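Local coordinates for putative NADPH-dependent oxidoreductase (Desulfitobacterium hafniense DCB-2, PDB 3DB2), which probably catalyses a nicotinamide-dependent oxidation or reduction, with a Rossmann-fold domain for the cofactor and a GFO/IDH/MocA-type C-terminal domain, at residues Val153-Arg158 and Pro238-Ile243; Gly195-Val200 and Leu221-Gly226; Asn213-Gln218 and Thr233-Pro238. All coordinates share one frame; numbering follows the deposited sequence.

Contact 1: residues Val153-Arg158 and Pro238-Ile243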
# COMPACT_ATOMS: atom_id res chain seq x y z
N VAL C 153 -6.06 -3.70 0.79
CA VAL C 153 -5.44 -4.61 1.74
C VAL C 153 -6.51 -5.57 2.24
O VAL C 153 -7.62 -5.12 2.51
CB VAL C 153 -4.84 -3.88 2.95
CG1 VAL C 153 -4.32 -4.85 4.01
CG2 VAL C 153 -3.71 -2.96 2.49
N PHE C 154 -6.17 -6.84 2.38
CA PHE C 154 -7.10 -7.77 3.04
C PHE C 154 -6.16 -8.72 3.84
O PHE C 154 -5.35 -9.44 3.29
CB PHE C 154 -8.03 -8.47 2.10
CG PHE C 154 -9.25 -9.15 2.74
CD1 PHE C 154 -9.40 -9.27 4.09
CD2 PHE C 154 -10.23 -9.67 1.90
CE1 PHE C 154 -10.50 -9.89 4.70
CE2 PHE C 154 -11.34 -10.29 2.46
CZ PHE C 154 -11.45 -10.41 3.84
N SER C 155 -6.31 -8.64 5.15
CA SER C 155 -5.49 -9.43 6.05
C SER C 155 -6.28 -9.92 7.27
O SER C 155 -7.30 -9.36 7.68
CB SER C 155 -4.30 -8.63 6.58
OG SER C 155 -4.73 -7.66 7.52
N ASN C 156 -5.75 -10.98 7.86
CA ASN C 156 -6.21 -11.52 9.14
C ASN C 156 -5.12 -12.44 9.67
O ASN C 156 -4.06 -12.64 9.05
CB ASN C 156 -7.57 -12.15 8.98
CG ASN C 156 -7.58 -13.44 8.20
OD1 ASN C 156 -6.63 -14.21 8.12
ND2 ASN C 156 -8.75 -13.64 7.61
N GLU C 157 -5.35 -13.01 10.84
CA GLU C 157 -4.28 -13.72 11.53
C GLU C 157 -4.35 -15.21 11.28
O GLU C 157 -3.73 -16.00 12.02
CB GLU C 157 -4.44 -13.34 13.01
CG GLU C 157 -5.62 -14.07 13.60
CD GLU C 157 -6.96 -13.37 13.55
OE1 GLU C 157 -7.20 -12.50 12.69
OE2 GLU C 157 -7.80 -13.73 14.42
N ARG C 158 -5.04 -15.63 10.22
CA ARG C 158 -5.22 -17.06 9.98
C ARG C 158 -3.94 -17.89 9.98
O ARG C 158 -3.90 -19.03 10.50
CB ARG C 158 -5.94 -17.26 8.63
CG ARG C 158 -5.94 -18.72 8.21
CD ARG C 158 -7.26 -19.36 8.59
NE ARG C 158 -8.41 -18.64 8.07
CZ ARG C 158 -9.64 -18.73 8.55
NH1 ARG C 158 -9.93 -19.51 9.58
NH2 ARG C 158 -10.60 -18.02 7.99
N PRO C 238 -3.56 -8.88 12.77
CA PRO C 238 -4.98 -8.60 12.97
C PRO C 238 -5.69 -8.11 11.71
O PRO C 238 -5.06 -7.54 10.81
CB PRO C 238 -4.97 -7.50 14.02
CG PRO C 238 -3.72 -7.79 14.80
CD PRO C 238 -2.70 -8.17 13.75
N GLY C 239 -7.00 -8.38 11.66
CA GLY C 239 -7.80 -8.16 10.47
C GLY C 239 -7.84 -6.71 9.99
O GLY C 239 -8.06 -5.76 10.76
N VAL C 240 -7.63 -6.53 8.69
CA VAL C 240 -7.72 -5.24 8.02
C VAL C 240 -8.37 -5.52 6.64
O VAL C 240 -7.96 -6.50 6.01
CB VAL C 240 -6.40 -4.52 7.72
CG1 VAL C 240 -6.62 -3.22 6.94
CG2 VAL C 240 -5.61 -4.26 8.98
N PHE C 241 -9.30 -4.66 6.28
CA PHE C 241 -9.88 -4.61 4.94
C PHE C 241 -9.95 -3.11 4.59
O PHE C 241 -10.81 -2.43 5.14
CB PHE C 241 -11.23 -5.25 4.79
CG PHE C 241 -11.83 -5.41 3.40
CD1 PHE C 241 -12.22 -4.34 2.60
CD2 PHE C 241 -12.02 -6.67 2.87
CE1 PHE C 241 -12.76 -4.46 1.34
CE2 PHE C 241 -12.54 -6.82 1.60
CZ PHE C 241 -12.91 -5.74 0.83
N SER C 242 -9.09 -2.71 3.65
CA SER C 242 -9.06 -1.29 3.29
C SER C 242 -8.86 -1.09 1.79
O SER C 242 -8.32 -1.95 1.10
CB SER C 242 -7.97 -0.59 4.09
OG SER C 242 -6.71 -1.17 3.88
N ILE C 243 -9.31 0.07 1.30
CA ILE C 243 -9.11 0.52 -0.06
C ILE C 243 -8.86 2.04 -0.01
O ILE C 243 -9.66 2.77 0.59
CB ILE C 243 -10.32 0.23 -0.97
CG1 ILE C 243 -10.80 -1.22 -0.90
CG2 ILE C 243 -10.06 0.61 -2.43
CD1 ILE C 243 -11.89 -1.59 -1.87
O HOH W 1 -8.41 -10.09 13.14
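Four backbone hydrogen bonds join V153-R158 to P238-I243. At one pair, V153 N gives its hydrogen to S242 O at 2.9 Å and S242 N returns one to V153 O, in the carbonyl plane and on a lone pair. At the next, S155 N meets V240 O at 2.8 Å, almost along the C=O axis, whereas V240 N reaches S155 O from well above its carbonyl plane. Past the last strand pair a water takes over, donating to E157 OE1 and accepting from G239 N at 2.7 Å. S155 OG, set between its own N and carbonyl carbon (chi1 72°), adds a weak bond to P238 O; that oxygen also accepts from N251 of the second subunit. Between the two hydrogen-bonded pairs, F154 and F241 both hold CG anti to the backbone N, and the rings form a T-shaped pair with planes at 65°. The edge atom F241 CD2 sits over the centre of the F154 face, 3.6 Å from F154 CD2. On the other face of the sheet V153 CG1 meets V240 CG1 at 4.1 Å. Such alternation of hydrogen-bonded and non-hydrogen-bonded pairs is that of neighbouring antiparallel strands, here in the large mixed sheet of the C-terminal domain.

Contact 2: residues Gly195-Val200 and Leu221-Gly226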
# COMPACT_ATOMS: atom_id res chain seq x y z
N GLY C 195 -11.31 -1.46 -14.24
CA GLY C 195 -11.16 -2.21 -15.47
C GLY C 195 -10.03 -3.23 -15.39
O GLY C 195 -9.42 -3.41 -14.33
N PRO C 196 -9.76 -3.92 -16.49
CA PRO C 196 -8.89 -5.09 -16.49
C PRO C 196 -7.41 -4.82 -16.24
O PRO C 196 -6.73 -3.93 -16.76
CB PRO C 196 -9.05 -5.68 -17.91
CG PRO C 196 -9.49 -4.51 -18.72
CD PRO C 196 -10.34 -3.68 -17.82
N VAL C 197 -6.83 -5.68 -15.42
CA VAL C 197 -5.40 -5.67 -15.13
C VAL C 197 -4.62 -6.14 -16.34
O VAL C 197 -5.03 -7.08 -17.01
CB VAL C 197 -5.12 -6.56 -13.92
CG1 VAL C 197 -3.61 -6.70 -13.73
CG2 VAL C 197 -5.79 -5.99 -12.67
N ALA C 198 -3.49 -5.49 -16.63
CA ALA C 198 -2.62 -5.92 -17.72
C ALA C 198 -1.47 -6.80 -17.27
O ALA C 198 -1.05 -7.76 -17.93
CB ALA C 198 -2.06 -4.70 -18.45
N ARG C 199 -0.85 -6.48 -16.15
CA ARG C 199 0.32 -7.19 -15.65
C ARG C 199 0.42 -7.07 -14.13
O ARG C 199 -0.15 -6.18 -13.46
CB ARG C 199 1.64 -6.68 -16.24
CG ARG C 199 1.97 -5.22 -15.93
CD ARG C 199 3.18 -4.77 -16.80
NE ARG C 199 2.74 -4.95 -18.20
CZ ARG C 199 1.97 -4.09 -18.82
NH1 ARG C 199 1.55 -2.96 -18.24
NH2 ARG C 199 1.65 -4.43 -20.07
N VAL C 200 1.16 -8.01 -13.54
CA VAL C 200 1.31 -8.27 -12.13
C VAL C 200 2.76 -8.44 -11.72
O VAL C 200 3.48 -9.10 -12.48
CB VAL C 200 0.57 -9.59 -11.76
CG1 VAL C 200 0.60 -9.85 -10.26
CG2 VAL C 200 -0.87 -9.56 -12.26
N LEU C 221 0.05 -4.17 -9.54
CA LEU C 221 -0.74 -4.29 -10.74
C LEU C 221 -0.62 -3.04 -11.61
O LEU C 221 -0.58 -1.92 -11.11
CB LEU C 221 -2.21 -4.53 -10.39
CG LEU C 221 -2.46 -5.52 -9.24
CD1 LEU C 221 -3.55 -5.00 -8.32
CD2 LEU C 221 -2.82 -6.88 -9.79
N GLU C 222 -0.55 -3.23 -12.91
CA GLU C 222 -0.72 -2.14 -13.89
C GLU C 222 -1.95 -2.50 -14.72
O GLU C 222 -2.03 -3.66 -15.16
CB GLU C 222 0.44 -1.95 -14.83
CG GLU C 222 1.68 -1.37 -14.19
CD GLU C 222 2.59 -0.74 -15.24
OE1 GLU C 222 2.91 -1.39 -16.25
OE2 GLU C 222 2.99 0.42 -15.04
N PHE C 223 -2.83 -1.54 -14.91
CA PHE C 223 -4.09 -1.70 -15.62
C PHE C 223 -3.88 -1.51 -17.13
O PHE C 223 -2.86 -0.97 -17.53
CB PHE C 223 -5.17 -0.74 -15.09
CG PHE C 223 -5.62 -1.29 -13.72
CD1 PHE C 223 -4.94 -0.92 -12.58
CD2 PHE C 223 -6.68 -2.16 -13.65
CE1 PHE C 223 -5.30 -1.43 -11.34
CE2 PHE C 223 -7.03 -2.71 -12.42
CZ PHE C 223 -6.32 -2.36 -11.28
N GLU C 224 -4.85 -1.97 -17.92
CA GLU C 224 -4.72 -1.83 -19.37
C GLU C 224 -4.69 -0.35 -19.77
O GLU C 224 -4.08 0.00 -20.78
CB GLU C 224 -5.87 -2.59 -20.05
CG GLU C 224 -5.47 -3.96 -20.57
CD GLU C 224 -6.11 -5.12 -19.85
OE1 GLU C 224 -6.74 -5.94 -20.56
OE2 GLU C 224 -5.97 -5.20 -18.61
N ASP C 225 -5.31 0.50 -18.97
CA ASP C 225 -5.26 1.95 -19.26
C ASP C 225 -4.11 2.68 -18.59
O ASP C 225 -4.03 3.91 -18.65
CB ASP C 225 -6.61 2.59 -18.91
CG ASP C 225 -6.85 2.82 -17.44
OD1 ASP C 225 -6.05 2.36 -16.60
OD2 ASP C 225 -7.86 3.48 -17.09
N GLY C 226 -3.17 2.02 -17.94
CA GLY C 226 -2.04 2.71 -17.36
C GLY C 226 -2.12 2.99 -15.87
O GLY C 226 -1.11 3.31 -15.26
O HOH W 2 -0.71 -1.17 -19.15
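A classic beta bulge governs the pairing of G195-V200 with L221-G226, two antiparallel strands of a hairpin: A198 N and R199 N both donate to E222 O, at 2.8 Å and 3.2 Å, both N-H groups lying in the plane of the E222 carbonyl. E222 N answers to R199 O, with the donor above the carbonyl plane. R199 and E222 run alongside each other in the same direction and form a salt bridge, NH1 to OE1 at 2.9 Å. The carboxylate oxygen is met from above its plane, and the two flat groups are turned 72° apart. R199 reaches this position from the crowded chi1 (63°) through a bend at chi3, which lays one guanidinium face over A198 CB. A water links NH1 to F223 O, while NH2 is bound to E348 and E222 OE2 to K205 of the second subunit. An alanine in place of R199 would remove the guanidinium and would probably leave E222 OE1, the water and E348 without this shared partner. On the face of V200 and L221, V200 CG2 meets L221 CD2, which V197 CG1 also approaches, the valines also packing on I349 and L221 on V333 of helix 324-343. V197 CG2 touches F223 CE2 at 3.5 Å. The edge of the same ring faces G195 O, a buried oxygen without a polar partner, 3.1 Å from F223 CD2.

Contact 3: residues Asn213-Gln218 and Thr233-Pro238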
# COMPACT_ATOMS: atom_id res chain seq x y z
N ASN C 213 2.76 -22.89 2.87
CA ASN C 213 2.32 -21.93 1.85
C ASN C 213 2.80 -20.50 2.14
O ASN C 213 3.19 -20.14 3.26
CB ASN C 213 0.80 -21.96 1.79
CG ASN C 213 0.25 -21.68 0.41
OD1 ASN C 213 0.97 -21.36 -0.53
ND2 ASN C 213 -1.07 -21.82 0.33
N ILE C 214 2.76 -19.68 1.09
CA ILE C 214 2.89 -18.21 1.28
C ILE C 214 1.87 -17.75 2.28
O ILE C 214 0.71 -18.23 2.23
CB ILE C 214 2.70 -17.54 -0.11
CG1 ILE C 214 3.93 -17.74 -1.00
CG2 ILE C 214 2.31 -16.09 0.06
CD1 ILE C 214 3.76 -17.42 -2.47
N THR C 215 2.19 -16.86 3.21
CA THR C 215 1.18 -16.23 4.05
C THR C 215 1.17 -14.70 4.00
O THR C 215 0.29 -14.12 4.66
CB THR C 215 1.31 -16.62 5.53
OG1 THR C 215 2.56 -16.32 6.13
CG2 THR C 215 1.22 -18.16 5.64
N VAL C 216 2.11 -14.13 3.25
CA VAL C 216 2.27 -12.67 3.14
C VAL C 216 2.66 -12.33 1.71
O VAL C 216 3.65 -12.87 1.21
CB VAL C 216 3.33 -12.13 4.11
CG1 VAL C 216 3.57 -10.63 3.88
CG2 VAL C 216 2.97 -12.36 5.57
N ASN C 217 1.87 -11.51 1.04
CA ASN C 217 2.11 -11.05 -0.29
C ASN C 217 1.99 -9.49 -0.32
O ASN C 217 1.18 -8.95 0.40
CB ASN C 217 1.16 -11.53 -1.37
CG ASN C 217 1.09 -13.05 -1.50
OD1 ASN C 217 1.94 -13.64 -2.13
ND2 ASN C 217 0.03 -13.56 -0.90
N GLN C 218 2.80 -8.91 -1.19
CA GLN C 218 2.58 -7.55 -1.66
C GLN C 218 2.63 -7.63 -3.19
O GLN C 218 3.62 -8.06 -3.75
CB GLN C 218 3.60 -6.61 -1.08
CG GLN C 218 3.32 -6.36 0.40
CD GLN C 218 4.18 -5.30 1.03
OE1 GLN C 218 5.40 -5.32 0.84
NE2 GLN C 218 3.62 -4.36 1.78
N THR C 233 -1.86 -8.78 0.94
CA THR C 233 -2.65 -9.90 1.49
C THR C 233 -1.77 -10.56 2.55
O THR C 233 -0.60 -10.85 2.30
CB THR C 233 -3.09 -10.92 0.44
OG1 THR C 233 -2.00 -11.28 -0.41
CG2 THR C 233 -4.19 -10.33 -0.44
N ASN C 234 -2.27 -10.74 3.76
CA ASN C 234 -1.41 -11.09 4.88
C ASN C 234 -2.17 -12.00 5.83
O ASN C 234 -3.32 -11.65 6.13
CB ASN C 234 -1.00 -9.73 5.47
CG ASN C 234 0.13 -9.85 6.47
OD1 ASN C 234 0.02 -10.77 7.28
ND2 ASN C 234 1.12 -8.95 6.41
N TRP C 235 -1.57 -13.10 6.24
CA TRP C 235 -2.24 -14.05 7.14
C TRP C 235 -1.57 -14.04 8.51
O TRP C 235 -1.69 -14.99 9.27
CB TRP C 235 -2.27 -15.46 6.53
CG TRP C 235 -3.57 -15.87 5.91
CD1 TRP C 235 -4.80 -15.26 6.00
CD2 TRP C 235 -3.80 -17.02 5.07
NE1 TRP C 235 -5.73 -15.93 5.30
CE2 TRP C 235 -5.16 -17.03 4.70
CE3 TRP C 235 -3.01 -18.06 4.57
CZ2 TRP C 235 -5.75 -17.99 3.89
CZ3 TRP C 235 -3.61 -19.01 3.77
CH2 TRP C 235 -4.96 -18.99 3.42
N ALA C 236 -0.83 -12.97 8.79
CA ALA C 236 0.05 -12.89 9.95
C ALA C 236 -0.19 -11.67 10.81
O ALA C 236 0.76 -11.26 11.51
CB ALA C 236 1.49 -12.91 9.42
N CYS C 237 -1.40 -11.09 10.74
CA CYS C 237 -1.71 -9.92 11.55
C CYS C 237 -3.19 -9.72 11.81
O CYS C 237 -4.06 -10.32 11.20
CB CYS C 237 -1.12 -8.66 10.86
SG CYS C 237 -1.86 -8.38 9.22
N PRO C 238 -3.56 -8.88 12.77
CA PRO C 238 -4.98 -8.60 12.97
C PRO C 238 -5.69 -8.11 11.71
O PRO C 238 -5.06 -7.54 10.81
CB PRO C 238 -4.97 -7.50 14.02
CG PRO C 238 -3.72 -7.79 14.80
CD PRO C 238 -2.70 -8.17 13.75
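N217 and T233 carry the side-chain bond that reinforces the pairing of N213-Q218 with T233-P238. N217 places CG anti to its carbonyl carbon (chi1 -58°), and T233 turns OG1 into the crowded position between N and carbonyl carbon (chi1 47°). The two side chains cross obliquely, so that N217 ND2 donates to T233 OG1 at 3.1 Å with the hydroxyl oxygen near the amide plane. The amide has further partners: ND2 also meets G176 O and OD1 meets N202, which together fix its rotation. The backbones of the same two residues form a hydrogen-bonded antiparallel pair, N217 N reaching T233 O at 2.9 Å almost along the C=O axis, and T233 N returning to N217 O from above the plane.

On the opposite face V216 and N234 run alongside one another. N234 has CG anti to the backbone N (chi1 -168°); V216 has CG1 anti to N, and its other methyl, CG2, anti to the carbonyl carbon, rests 3.8 Å from N234 OD1 and also touches A236 CB. That same OD1 accepts from A236 N at 2.8 Å in an Asx turn, bending the chain as the strand ends, while N234 ND2 reaches S148 of the second subunit.

Where the strand pairing ends, W235 N bonds to T215 O at 2.6 Å, nearly on the C=O axis. T215 CB and W235 CB touch at 3.9 Å, and T215 CG2 lies at the indole edge; T215 OG1 is held by M207 N. The W235 side chain also packs against P178 and Q181 of helix 178-181 and against R158, and strand 228-234 runs between 216-223 and 147-155.

How the contacts relate
Following the chain from the N terminus, the first strand used by these contacts is 147-155, beyond the Rossmann-type strands, and contact 1 pairs its end with 238-243, closing the longest loop, which contains both other contacts. Within it, contact 2 closes a shorter loop between 195-200 and 221-226. Contact 3 starts inside that loop, at 213-218, and ends beyond it, at 233-238, so the two cross along the chain, both using strand 216-223. Contacts 1 and 3 share P238 and touch where N156 N lies 3.1 Å from N234 O, a probable hydrogen bond; contact 2 stands about 23 Å from either, centre to centre. Together they tie five strands of one mixed sheet, and all reach the second subunit.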